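PDB 5Z5C: cysteine synthase from Fusobacterium nucleatum subsp. nucleatum, which uses pyridoxal 5'-phosphate as cofactor and probably makes or breaks down L-cysteine, the breakdown releasing hydrogen sulfide. Local coordinates for residues S150-L155 / D236-D241. Sequence-based numbering, arbitrary orientation.
Sequences SQFSNL and DEFIPD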
# COMPACT_ATOMS: atom_id res chain seq x y z
N SER B 150 16.40 16.64 7.34
CA SER B 150 16.13 18.09 7.24
C SER B 150 15.10 18.37 6.13
O SER B 150 15.28 19.24 5.28
CB SER B 150 17.43 18.87 6.99
OG SER B 150 18.43 18.44 7.88
N GLN B 151 14.01 17.60 6.19
CA GLN B 151 13.05 17.44 5.10
C GLN B 151 12.54 18.80 4.63
O GLN B 151 12.44 19.00 3.44
CB GLN B 151 11.88 16.53 5.53
CG GLN B 151 11.04 17.06 6.71
CD GLN B 151 9.87 16.18 7.08
OE1 GLN B 151 9.11 15.73 6.21
NE2 GLN B 151 9.72 15.92 8.39
N PHE B 152 12.28 19.70 5.58
CA PHE B 152 11.76 21.03 5.28
C PHE B 152 12.76 22.01 4.60
O PHE B 152 12.34 23.04 4.07
CB PHE B 152 11.18 21.67 6.56
CG PHE B 152 9.89 21.04 7.02
CD1 PHE B 152 8.70 21.26 6.31
CD2 PHE B 152 9.84 20.25 8.15
CE1 PHE B 152 7.50 20.68 6.73
CE2 PHE B 152 8.66 19.67 8.57
CZ PHE B 152 7.48 19.88 7.85
N SER B 153 14.06 21.69 4.60
CA SER B 153 15.10 22.52 3.95
C SER B 153 16.04 21.79 2.99
O SER B 153 16.81 22.44 2.31
CB SER B 153 15.96 23.18 5.05
OG SER B 153 16.48 22.22 5.95
N ASN B 154 16.00 20.45 2.94
CA ASN B 154 17.04 19.69 2.23
C ASN B 154 16.70 19.64 0.72
O ASN B 154 15.63 19.19 0.32
CB ASN B 154 17.16 18.27 2.86
CG ASN B 154 18.31 17.45 2.30
OD1 ASN B 154 18.87 17.78 1.25
ND2 ASN B 154 18.67 16.36 3.00
N LEU B 155 17.62 20.14 -0.12
CA LEU B 155 17.45 20.10 -1.59
C LEU B 155 17.32 18.70 -2.21
O LEU B 155 16.74 18.55 -3.29
CB LEU B 155 18.60 20.86 -2.28
CG LEU B 155 18.49 22.40 -2.29
CD1 LEU B 155 19.65 23.03 -3.06
CD2 LEU B 155 17.16 22.86 -2.88
N ASP B 236 1.52 22.10 8.01
CA ASP B 236 1.42 21.80 9.43
C ASP B 236 2.25 22.75 10.32
O ASP B 236 2.26 22.55 11.54
CB ASP B 236 1.82 20.34 9.67
CG ASP B 236 3.31 20.09 9.50
OD1 ASP B 236 4.03 21.03 9.06
OD2 ASP B 236 3.75 18.95 9.78
N GLU B 237 2.93 23.76 9.75
CA GLU B 237 3.94 24.50 10.53
C GLU B 237 4.31 25.94 10.13
O GLU B 237 4.26 26.83 10.98
CB GLU B 237 5.22 23.65 10.65
CG GLU B 237 5.92 23.78 12.00
CD GLU B 237 5.16 23.10 13.12
OE1 GLU B 237 4.78 21.92 12.96
OE2 GLU B 237 4.93 23.75 14.17
N PHE B 238 4.73 26.16 8.89
CA PHE B 238 5.31 27.45 8.43
C PHE B 238 5.65 27.24 6.96
O PHE B 238 5.92 26.12 6.60
CB PHE B 238 6.56 27.89 9.27
CG PHE B 238 7.85 27.09 9.02
CD1 PHE B 238 7.83 25.69 8.80
CD2 PHE B 238 9.10 27.73 9.06
CE1 PHE B 238 9.01 24.98 8.57
CE2 PHE B 238 10.29 27.02 8.84
CZ PHE B 238 10.24 25.64 8.59
N ILE B 239 5.59 28.27 6.10
CA ILE B 239 6.09 28.06 4.71
C ILE B 239 7.48 27.46 4.88
O ILE B 239 8.32 28.07 5.52
CB ILE B 239 6.20 29.31 3.77
CG1 ILE B 239 6.31 30.63 4.53
CG2 ILE B 239 5.06 29.37 2.76
CD1 ILE B 239 6.55 31.82 3.62
N PRO B 240 7.70 26.23 4.39
CA PRO B 240 9.05 25.74 4.62
C PRO B 240 10.05 26.41 3.70
O PRO B 240 9.72 26.81 2.59
CB PRO B 240 8.94 24.24 4.31
CG PRO B 240 7.82 24.15 3.36
CD PRO B 240 6.84 25.20 3.77
N ASP B 241 11.27 26.51 4.20
CA ASP B 241 12.43 27.01 3.48
C ASP B 241 12.53 26.49 2.03
O ASP B 241 12.89 27.25 1.13
CB ASP B 241 13.66 26.66 4.34
CG ASP B 241 14.99 27.03 3.71
OD1 ASP B 241 15.26 26.57 2.58
OD2 ASP B 241 15.79 27.73 4.37
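The ring of F152 faces the concave side of the 236-241 loop, meeting P240, F238 and D236. CG stands anti to the carbonyl carbon (chi1 -71°), and chi2 (-72°) sets the turn of the ring, whose edge meets P240: CD1 lies 3.6 Å from P240 CB, near the ring plane. F238 also points its own edge at F152, its CE1 4.3 Å from F152 CG, without a stack between the two rings; one face of the F238 ring instead rests, off-centre, on P240 CA. Farther out, F152 and D236 reach toward each other tip to tip, F152 CZ 3.8 Å from D236 OD1, with ring and carboxylate planes 42° apart. No hydrogen bond joins the two segments, although the backbone of F152 is hydrogen-bonded to L242, just past the second segment; van der Waals packing carries the contact. At the other end, S153 CB lies 4.2 Å from D241 CG, a loose approach at the surface. The turn bearing F152 is tightened from within, because S150 O accepts from both S153 N (2.8 Å) and S153 OG (3.3 Å), which arrive from the same face of its carbonyl plane. F152 stands about 6 Å from the bound pyridoxal phosphate, by side chain, and beside T189, so the contact borders the cofactor pocket. N154 OD1 accepts from Y156 N and so N-caps helix 155-163, while 236-241 belongs to the loop between helix 219-222 and strand 252-254.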